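Local coordinates for protein beta-phosphoglucomutase (Bacteroides vulgatus, PDB 3DV9) that probably interconverts beta-glucose 1-phosphate and glucose 6-phosphate as a magnesium-dependent phosphoglucomutase of the haloacid dehalogenase superfamily, at residues Ala8-Tyr12 and Ala201-Thr205; Gly32-Ser37 and Ala107-Ala113; His41-Lys47 and Lys97-Phe101; Met128-Gly134 and Leu154-Ala158. One frame throughout, in Å; residues are numbered along the deposited sequence. Where two conformers were deposited one is given.

Interactions 2, 3 and 4 lie around the magnesium and phosphate ions, the side chains of Thr-131 and His-41 being about 7 and 8 Å from the metal, whereas interaction 1 lies apart, its centre about 34 Å from that of interaction 3. Interaction 4 pairs an edge strand with its neighbour and includes loop 131-134 beside the phosphate; interaction 1 reaches the same sheet through strand 204-208. The 32-37 loop of interaction 2 links the other two: Leu-34 CD1 lies 3.9 Å from Val-129 CG2 of interaction 4, and Ser-37 O 3.8 Å from Phe-101 CE1 of interaction 3. His-41 CE1 is 4.3 Å from Ser-133 OG. Along the chain, interaction 1 encloses the other three.

Interaction 1 of 4, residues Ala8-Tyr12 and Ala201-Thr205; sequences AINNY and AGIFT
Phe-204 reaches from strand 204-208 into the side of the helix that carries Ala-8, Ile-9 and Tyr-12. The far edge of its ring meets Ala-8, whose CB is 4.0 Å from Phe-204 CZ, and CG1 of Ile-9 approaches Phe-204 CE1 at 4.1 Å. Nearer its root, Phe-204 CD1 lies 3.7 Å from Tyr-12 CB, and the edge of the phenyl ring is directed at the tyrosine face in a T-shaped pair, with planes at 82°. Phe-204 CB itself sits over the middle of that face, 4.0 Å from the ring centroid, as a CH-pi contact. Helix 2-16 is thereby packed against strands 204-208 and 225-227 of the parallel sheet, with Leu-225 touching both Ala-8 and Phe-204. CG of Tyr-12 is anti to the backbone N (chi1 172°), which carries the phenol toward the preceding turn. There Tyr-12 OH donates to Gly-202 O at 2.6 Å, with the acceptor at the ring edge. Gly-202, at positive phi, closes helix 192-200 in a Schellman motif. A water accepts from Phe-204 N at 2.8 Å and gives a weak bond to Tyr-12 OH.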
# COMPACT_ATOMS: atom_id res chain seq x y z
N ALA A 8 9.86 -18.62 -2.44
CA ALA A 8 8.80 -17.67 -2.77
C ALA A 8 8.89 -17.31 -4.25
O ALA A 8 7.88 -17.32 -4.94
CB ALA A 8 8.92 -16.41 -1.90
N ILE A 9 10.08 -16.97 -4.72
CA ILE A 9 10.27 -16.58 -6.11
C ILE A 9 9.82 -17.69 -7.05
O ILE A 9 9.06 -17.45 -7.98
CB ILE A 9 11.71 -16.10 -6.39
CG1 ILE A 9 11.97 -14.79 -5.62
CG2 ILE A 9 11.97 -15.86 -7.89
CD1 ILE A 9 13.44 -14.54 -5.40
N ASN A 10 10.32 -18.90 -6.81
CA ASN A 10 10.02 -20.01 -7.71
C ASN A 10 8.57 -20.41 -7.72
O ASN A 10 8.03 -20.76 -8.78
CB ASN A 10 10.96 -21.19 -7.46
CG ASN A 10 12.35 -20.90 -7.95
OD1 ASN A 10 12.54 -20.36 -9.07
ND2 ASN A 10 13.35 -21.24 -7.14
N ASN A 11 7.92 -20.35 -6.56
CA ASN A 11 6.45 -20.56 -6.50
C ASN A 11 5.65 -19.55 -7.34
O ASN A 11 4.73 -19.93 -8.10
CB ASN A 11 5.97 -20.57 -5.04
CG ASN A 11 6.33 -21.89 -4.31
OD1 ASN A 11 6.56 -22.92 -4.95
ND2 ASN A 11 6.38 -21.85 -2.97
N TYR A 12 5.99 -18.26 -7.18
CA TYR A 12 5.44 -17.20 -8.00
C TYR A 12 5.67 -17.45 -9.50
O TYR A 12 4.72 -17.39 -10.28
CB TYR A 12 6.00 -15.83 -7.59
CG TYR A 12 5.63 -14.73 -8.54
CD1 TYR A 12 4.40 -14.07 -8.41
CD2 TYR A 12 6.51 -14.31 -9.53
CE1 TYR A 12 4.05 -13.05 -9.26
CE2 TYR A 12 6.17 -13.29 -10.42
CZ TYR A 12 4.94 -12.67 -10.27
OH TYR A 12 4.56 -11.67 -11.11
N ALA A 201 -3.22 -8.26 -9.05
CA ALA A 201 -2.54 -7.67 -10.20
C ALA A 201 -1.45 -8.57 -10.81
O ALA A 201 -0.89 -8.23 -11.86
CB ALA A 201 -1.93 -6.31 -9.83
N GLY A 202 -1.20 -9.70 -10.16
CA GLY A 202 -0.22 -10.70 -10.57
C GLY A 202 1.24 -10.30 -10.43
O GLY A 202 2.10 -10.84 -11.14
N ILE A 203 1.51 -9.41 -9.47
CA ILE A 203 2.88 -8.93 -9.19
C ILE A 203 3.32 -9.56 -7.88
O ILE A 203 2.53 -9.69 -6.96
CB ILE A 203 2.92 -7.39 -9.00
CG1 ILE A 203 2.20 -6.68 -10.18
CG2 ILE A 203 4.38 -6.87 -8.71
CD1 ILE A 203 1.81 -5.21 -9.86
N PHE A 204 4.59 -9.95 -7.83
CA PHE A 204 5.20 -10.51 -6.65
C PHE A 204 5.00 -9.49 -5.52
O PHE A 204 5.37 -8.34 -5.64
CB PHE A 204 6.68 -10.83 -6.91
CG PHE A 204 7.35 -11.52 -5.76
CD1 PHE A 204 7.53 -12.92 -5.80
CD2 PHE A 204 7.87 -10.78 -4.68
CE1 PHE A 204 8.14 -13.59 -4.74
CE2 PHE A 204 8.52 -11.46 -3.62
CZ PHE A 204 8.67 -12.86 -3.67
N THR A 205 4.34 -9.93 -4.45
CA THR A 205 3.83 -9.02 -3.43
C THR A 205 4.50 -9.29 -2.10
O THR A 205 4.44 -10.43 -1.59
CB THR A 205 2.25 -9.02 -3.37
OG1 THR A 205 1.74 -8.48 -4.60
CG2 THR A 205 1.73 -8.15 -2.17
O HOH W 1 6.51 -9.68 -9.88

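Interaction 2 of 4, residues Gly32-Ser37 and Ala107-Ala113; sequences GVLFDS and AERMPGA
Phe-35 and Arg-109 face each other in a single backbone bridge, their CA atoms 4.4 Å apart, although neither segment forms a regular strand. Two hydrogen bonds flank it. Asp-36 N donates to Glu-108 O at 2.8 Å, nearly in line with the carbonyl, while Met-110 N reaches Leu-34 O at 2.9 Å from well above the carbonyl plane. A water extends the pairing by donating to Asp-36 O and accepting from Glu-108 N.

Among the side chains, Met-110, a selenomethionine, makes the broadest contact. Its CB lies 3.2 Å from Val-33 O, a buried oxygen with no polar partner in the model, and a bend at chi2 (-59°) brings CE to 3.5 Å from Asp-36 OD1. Ala-107 CB fits beside the backbone of Asp-36 and Ser-37, 3.7 Å from Ser-37 CA. The Phe-35 ring has Glu-108 O at its edge, while Phe-146 meets it edge-to-face. On the outer side, Asp-36 OD2 and Glu-108 OE1 stand 5.1 Å apart, and a second water donates to both, probably easing the repulsion between their carboxylates.

Gly-32 and Val-33 continue the DxDx(T/V) signature of haloacid dehalogenase enzymes, begun by the magnesium ligands Asp-29 and Asp-31. The bridge joins the loop leaving the metal site to the linker entering helix 113-122, and the two probably form the hinge between core domain and inserted helical cap, as in cap-bearing relatives.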
# COMPACT_ATOMS: atom_id res chain seq x y z
N GLY A 32 1.69 3.68 6.08
CA GLY A 32 2.16 2.49 6.77
C GLY A 32 3.34 1.80 6.11
O GLY A 32 3.74 0.71 6.55
N VAL A 33 3.89 2.40 5.04
CA VAL A 33 5.09 1.84 4.37
C VAL A 33 6.14 2.93 4.24
O VAL A 33 7.27 2.79 4.74
CB VAL A 33 4.70 1.23 2.99
CG1 VAL A 33 5.97 0.90 2.15
CG2 VAL A 33 3.79 -0.02 3.19
N LEU A 34 5.77 4.02 3.56
CA LEU A 34 6.60 5.24 3.48
C LEU A 34 6.49 6.16 4.69
O LEU A 34 7.51 6.64 5.20
CB LEU A 34 6.35 6.00 2.16
CG LEU A 34 6.58 5.13 0.91
CD1 LEU A 34 6.27 6.04 -0.28
CD2 LEU A 34 8.03 4.58 0.83
N PHE A 35 5.25 6.41 5.13
CA PHE A 35 4.99 7.27 6.25
C PHE A 35 4.29 6.50 7.36
O PHE A 35 3.42 5.65 7.07
CB PHE A 35 4.08 8.45 5.84
CG PHE A 35 4.75 9.47 4.96
CD1 PHE A 35 5.72 10.32 5.45
CD2 PHE A 35 4.35 9.62 3.61
CE1 PHE A 35 6.31 11.30 4.66
CE2 PHE A 35 4.96 10.61 2.78
CZ PHE A 35 5.95 11.45 3.33
N ASP A 36 4.59 6.83 8.62
CA ASP A 36 3.89 6.19 9.71
C ASP A 36 2.60 7.02 9.97
O ASP A 36 2.47 7.72 10.97
CB ASP A 36 4.79 6.10 10.94
CG ASP A 36 4.14 5.30 12.07
OD1 ASP A 36 3.14 4.58 11.79
OD2 ASP A 36 4.65 5.41 13.21
N SER A 37 1.69 6.98 9.01
CA SER A 37 0.46 7.80 9.02
C SER A 37 -0.78 7.05 9.51
O SER A 37 -1.83 7.66 9.74
CB SER A 37 0.19 8.25 7.59
OG SER A 37 0.15 7.11 6.74
N ALA A 107 3.09 13.04 9.53
CA ALA A 107 3.50 11.66 9.81
C ALA A 107 5.00 11.58 9.63
O ALA A 107 5.55 12.16 8.67
CB ALA A 107 2.80 10.68 8.87
N GLU A 108 5.66 10.88 10.56
CA GLU A 108 7.07 10.53 10.39
C GLU A 108 7.33 9.64 9.18
O GLU A 108 6.49 8.83 8.80
CB GLU A 108 7.58 9.80 11.62
CG GLU A 108 7.80 10.73 12.78
CD GLU A 108 8.37 10.05 14.00
OE1 GLU A 108 8.44 8.79 14.05
OE2 GLU A 108 8.73 10.79 14.93
N ARG A 109 8.51 9.75 8.59
CA ARG A 109 8.97 8.68 7.65
C ARG A 109 9.10 7.36 8.43
O ARG A 109 9.49 7.35 9.63
CB ARG A 109 10.34 8.98 7.05
CG ARG A 109 10.41 10.25 6.22
CD ARG A 109 11.87 10.46 5.80
NE ARG A 109 12.76 10.81 6.92
CZ ARG A 109 12.80 12.00 7.53
NH1 ARG A 109 13.65 12.18 8.54
NH2 ARG A 109 11.99 12.99 7.18
N MSE A 110 8.77 6.26 7.77
CA MSE A 110 9.01 4.94 8.37
C MSE A 110 10.52 4.75 8.41
O MSE A 110 11.17 4.91 7.39
CB MSE A 110 8.42 3.82 7.51
CG MSE A 110 7.06 3.41 7.93
SE MSE A 110 6.82 2.74 9.76
CE MSE A 110 4.89 2.58 9.48
N PRO A 111 11.08 4.37 9.58
CA PRO A 111 12.49 4.02 9.60
C PRO A 111 12.75 2.90 8.58
O PRO A 111 11.93 1.98 8.41
CB PRO A 111 12.70 3.49 11.02
CG PRO A 111 11.73 4.32 11.84
CD PRO A 111 10.50 4.24 10.93
N GLY A 112 13.87 3.02 7.88
CA GLY A 112 14.25 2.09 6.83
C GLY A 112 13.74 2.50 5.46
O GLY A 112 14.32 2.09 4.47
N ALA A 113 12.70 3.35 5.38
CA ALA A 113 12.11 3.65 4.04
C ALA A 113 13.06 4.48 3.16
O ALA A 113 13.31 4.16 2.01
CB ALA A 113 10.76 4.39 4.22
O HOH W 2 4.15 9.50 12.49
O HOH W 3 6.94 6.48 13.71

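Interaction 3 of 4, residues His41-Lys47 and Lys97-Phe101; sequences HAESWHK and KTEEF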
# COMPACT_ATOMS: atom_id res chain seq x y z
N HIS A 41 -4.65 8.23 10.59
CA HIS A 41 -5.77 7.88 9.70
C HIS A 41 -6.85 7.08 10.46
O HIS A 41 -8.04 7.37 10.38
CB HIS A 41 -5.31 7.05 8.50
CG HIS A 41 -4.63 7.82 7.41
ND1 HIS A 41 -5.30 8.72 6.61
CD2 HIS A 41 -3.37 7.75 6.92
CE1 HIS A 41 -4.46 9.22 5.71
NE2 HIS A 41 -3.29 8.63 5.87
N ALA A 42 -6.44 6.04 11.18
CA ALA A 42 -7.40 5.21 11.96
C ALA A 42 -8.21 5.98 13.01
O ALA A 42 -9.44 5.82 13.11
CB ALA A 42 -6.65 4.01 12.61
N GLU A 43 -7.51 6.77 13.83
CA GLU A 43 -8.17 7.64 14.81
C GLU A 43 -9.11 8.67 14.15
O GLU A 43 -10.24 8.84 14.62
CB GLU A 43 -7.14 8.33 15.70
CG GLU A 43 -7.74 9.23 16.82
CD GLU A 43 -8.60 8.46 17.80
OE1 GLU A 43 -8.61 7.22 17.75
OE2 GLU A 43 -9.27 9.08 18.64
N SER A 44 -8.66 9.32 13.07
CA SER A 44 -9.49 10.29 12.33
C SER A 44 -10.73 9.64 11.74
O SER A 44 -11.84 10.20 11.83
CB SER A 44 -8.71 10.96 11.20
OG SER A 44 -7.62 11.68 11.75
N TRP A 45 -10.57 8.47 11.14
CA TRP A 45 -11.73 7.78 10.58
C TRP A 45 -12.69 7.43 11.72
O TRP A 45 -13.90 7.65 11.60
CB TRP A 45 -11.34 6.51 9.86
CG TRP A 45 -11.10 6.69 8.42
CD1 TRP A 45 -9.88 6.59 7.77
CD2 TRP A 45 -12.07 7.01 7.42
NE1 TRP A 45 -10.05 6.81 6.43
CE2 TRP A 45 -11.38 7.06 6.18
CE3 TRP A 45 -13.45 7.23 7.44
CZ2 TRP A 45 -12.04 7.36 4.97
CZ3 TRP A 45 -14.10 7.50 6.25
CH2 TRP A 45 -13.40 7.58 5.03
N HIS A 46 -12.14 6.88 12.80
CA HIS A 46 -12.97 6.43 13.92
C HIS A 46 -13.81 7.59 14.49
O HIS A 46 -15.04 7.47 14.70
CB HIS A 46 -12.11 5.82 15.02
CG HIS A 46 -12.87 5.65 16.30
ND1 HIS A 46 -13.90 4.74 16.42
CD2 HIS A 46 -12.79 6.29 17.48
CE1 HIS A 46 -14.41 4.82 17.63
NE2 HIS A 46 -13.76 5.77 18.29
N LYS A 47 -13.12 8.69 14.75
CA LYS A 47 -13.72 9.87 15.37
C LYS A 47 -14.74 10.56 14.47
O LYS A 47 -15.81 10.96 14.94
CB LYS A 47 -12.61 10.83 15.77
CG LYS A 47 -13.05 12.13 16.44
CD LYS A 47 -11.83 12.96 16.79
CE LYS A 47 -12.21 14.36 17.18
NZ LYS A 47 -11.10 14.94 17.99
N LYS A 97 -13.07 14.15 7.65
CA LYS A 97 -11.97 13.24 7.94
C LYS A 97 -10.63 13.86 7.53
O LYS A 97 -9.63 13.74 8.25
CB LYS A 97 -12.20 11.91 7.24
CG LYS A 97 -11.12 10.83 7.57
CD LYS A 97 -10.45 10.38 6.31
CE LYS A 97 -9.12 11.07 6.10
NZ LYS A 97 -7.91 10.27 6.52
N THR A 98 -10.62 14.47 6.34
CA THR A 98 -9.45 15.18 5.82
C THR A 98 -9.00 16.27 6.81
O THR A 98 -7.82 16.32 7.19
CB THR A 98 -9.77 15.81 4.41
OG1 THR A 98 -10.06 14.75 3.48
CG2 THR A 98 -8.60 16.61 3.88
N GLU A 99 -9.96 17.10 7.22
CA GLU A 99 -9.72 18.20 8.17
C GLU A 99 -9.21 17.67 9.50
O GLU A 99 -8.34 18.28 10.12
CB GLU A 99 -11.00 19.02 8.38
CG GLU A 99 -10.84 20.26 9.29
CD GLU A 99 -11.99 21.27 9.20
OE1 GLU A 99 -12.81 21.21 8.26
OE2 GLU A 99 -12.06 22.16 10.08
N GLU A 100 -9.78 16.55 9.95
CA GLU A 100 -9.40 15.96 11.23
C GLU A 100 -7.96 15.43 11.20
O GLU A 100 -7.19 15.64 12.15
CB GLU A 100 -10.38 14.85 11.64
CG GLU A 100 -10.18 14.34 13.06
CD GLU A 100 -10.38 15.41 14.12
OE1 GLU A 100 -11.08 16.41 13.87
OE2 GLU A 100 -9.82 15.23 15.23
N PHE A 101 -7.62 14.71 10.14
CA PHE A 101 -6.26 14.21 9.94
C PHE A 101 -5.27 15.38 10.00
O PHE A 101 -4.22 15.29 10.66
CB PHE A 101 -6.12 13.51 8.59
CG PHE A 101 -4.75 12.88 8.35
CD1 PHE A 101 -4.54 11.53 8.59
CD2 PHE A 101 -3.67 13.64 7.87
CE1 PHE A 101 -3.30 10.94 8.39
CE2 PHE A 101 -2.41 13.05 7.66
CZ PHE A 101 -2.23 11.70 7.92
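His-41 and Trp-45, one helical turn apart, receive the side chain of Lys-97 from the facing helix. Bends at chi2, chi3 and chi4 fold the lysine so that CD lies over one indole face, 3.7 Å from the centroid of the five-membered ring in a CH-pi contact. Its NZ ends near the plane of the imidazole, at its edge, 3.0 Å from His-41 ND1. The other ring nitrogen, NE2, has a weak hydrogen bond with OD1 of Asp-31, a magnesium ligand. Phe-101 CE1 sits over the centre of the imidazole, 3.3 Å above its plane, with the two rings inclined at 35°.

Ser-44 OG comes within 3.4 Å of Phe-101 CA but is hydrogen-bonded to Asn-40 O in its own helix. Farther along, the extended Lys-47 chain crosses Glu-100 at about a right angle, and NZ forms a weak hydrogen bond and salt bridge with OE2 at 3.1 Å. OE1 of the same carboxylate pairs with Lys-103.

Segments 41-47 and 97-101 run at 134° to each other, their axes 8.9 Å apart at closest approach, joined by charge at Lys-47 and Glu-100 and by rings and a folded lysine nearer the metal site. The Phe-101 ring over the imidazole, together with the weak bond from NE2 to Asp-31, probably limits how His-41 can turn.

Interaction 4 of 4, residues Met128-Gly134 and Leu154-Ala158; sequences MVVTGSG and LMVTA. With PO4 (phosphate ion), chain C.
Val-129 and Val-130 pair with Met-155 and Val-156 in parallel register. Val-156 uses both its backbone groups: its N donates to Val-129 O at 2.8 Å, and its O accepts from Thr-131 N at the same distance. Past the regular strands, Ala-158 N bonds to Ser-133 O at 3.2 Å, approaching from above the carbonyl plane. CA-H...O contacts lie between these bonds, among them Thr-157 CA to Thr-131 O at 3.3 Å. Val-129 N is buried without a partner in the model.

The apolar contacts fall on both faces. In one of its two conformers, selenomethionine Met-155 places CG against Val-129 CB on one, and Val-130 CG1 lies beside Val-156 CB on the other. The methyl groups CG2 of Thr-131 and Thr-157 touch at 4.0 Å.

Polar groups concentrate where the strand opens into its loop. Thr-131 OG1, anti to the backbone N (chi1 -179°), accepts from Ser-133 N at 2.9 Å in an ST turn and is 3.0 Å from phosphate O1. Gly-132 N makes a long, weak hydrogen bond to phosphate O3. Asp-31 N and Lys-165 NZ also bond to the ion, probably from the crystallisation liquor but in a position consistent with the superfamily's phosphate pocket.

Strand 155-156 is one edge of the sheet, with 126-130 between it and strand 25-29. Helix 139-145 packs on Met-155, and helix 169-178 on Val-130 and Val-156.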
# COMPACT_ATOMS: atom_id res chain seq x y z
N MSE A 128 8.02 3.61 -7.41
CA MSE A 128 6.72 4.26 -7.68
C MSE A 128 5.94 4.25 -6.38
O MSE A 128 6.16 3.39 -5.52
CB MSE A 128 5.93 3.51 -8.78
CG MSE A 128 6.72 3.31 -10.09
SE MSE A 128 5.57 2.55 -11.49
CE MSE A 128 4.29 4.02 -11.62
N VAL A 129 5.04 5.21 -6.26
CA VAL A 129 4.09 5.25 -5.11
C VAL A 129 2.71 4.90 -5.61
O VAL A 129 2.29 5.42 -6.64
CB VAL A 129 4.05 6.62 -4.43
CG1 VAL A 129 3.09 6.57 -3.23
CG2 VAL A 129 5.40 7.01 -3.98
N VAL A 130 2.01 4.03 -4.87
CA VAL A 130 0.64 3.61 -5.20
C VAL A 130 -0.26 3.71 -3.96
O VAL A 130 -0.15 2.90 -3.03
CB VAL A 130 0.59 2.18 -5.72
CG1 VAL A 130 -0.88 1.79 -6.07
CG2 VAL A 130 1.55 1.99 -6.90
N THR A 131 -1.17 4.68 -3.95
CA THR A 131 -1.89 4.98 -2.71
C THR A 131 -3.36 5.18 -2.96
O THR A 131 -3.74 5.70 -4.01
CB THR A 131 -1.25 6.17 -1.94
OG1 THR A 131 -1.97 6.41 -0.73
CG2 THR A 131 -1.27 7.44 -2.80
N GLY A 132 -4.16 4.68 -2.01
CA GLY A 132 -5.59 4.88 -1.98
C GLY A 132 -5.87 6.20 -1.31
O GLY A 132 -7.02 6.59 -1.15
N SER A 133 -4.79 6.89 -0.92
CA SER A 133 -4.89 8.18 -0.26
C SER A 133 -5.28 9.26 -1.26
O SER A 133 -4.84 9.23 -2.41
CB SER A 133 -3.58 8.57 0.42
OG SER A 133 -3.79 9.47 1.49
N GLY A 134 -6.13 10.17 -0.80
CA GLY A 134 -6.41 11.42 -1.48
C GLY A 134 -5.96 12.58 -0.48
O GLY A 134 -6.37 13.86 -1.11
N LEU A 154 4.98 8.92 -12.37
CA LEU A 154 5.20 7.56 -11.85
C LEU A 154 4.60 7.35 -10.45
O LEU A 154 5.21 6.74 -9.55
CB LEU A 154 6.69 7.21 -11.89
CG LEU A 154 7.35 7.33 -13.26
CD1 LEU A 154 8.84 7.07 -13.14
CD2 LEU A 154 6.70 6.38 -14.27
N MSE A 155 3.38 7.86 -10.32
CA MSE A 155 2.63 7.76 -9.07
C MSE A 155 1.18 7.45 -9.37
O MSE A 155 0.64 7.85 -10.40
CB MSE A 155 2.71 9.06 -8.29
CG MSE A 155 3.94 9.20 -7.44
SE MSE A 155 4.01 11.01 -6.80
CE MSE A 155 2.18 11.18 -6.13
N VAL A 156 0.55 6.74 -8.45
CA VAL A 156 -0.85 6.39 -8.60
C VAL A 156 -1.52 6.76 -7.28
O VAL A 156 -1.11 6.29 -6.21
CB VAL A 156 -1.06 4.89 -8.96
CG1 VAL A 156 -2.54 4.52 -8.98
CG2 VAL A 156 -0.41 4.52 -10.31
N THR A 157 -2.53 7.63 -7.38
CA THR A 157 -3.25 8.09 -6.20
C THR A 157 -4.75 7.90 -6.39
O THR A 157 -5.22 7.54 -7.49
CB THR A 157 -2.95 9.58 -5.90
OG1 THR A 157 -3.62 10.41 -6.86
CG2 THR A 157 -1.44 9.88 -5.92
N ALA A 158 -5.50 8.20 -5.33
CA ALA A 158 -6.95 8.06 -5.35
C ALA A 158 -7.57 8.69 -6.60
O ALA A 158 -8.54 8.16 -7.12
CB ALA A 158 -7.56 8.63 -4.07
P PO4 C . -2.54 3.33 1.59
O1 PO4 C . -1.37 4.11 1.03
O2 PO4 C . -2.10 2.45 2.73
O3 PO4 C . -3.19 2.47 0.50
O4 PO4 C . -3.64 4.25 2.10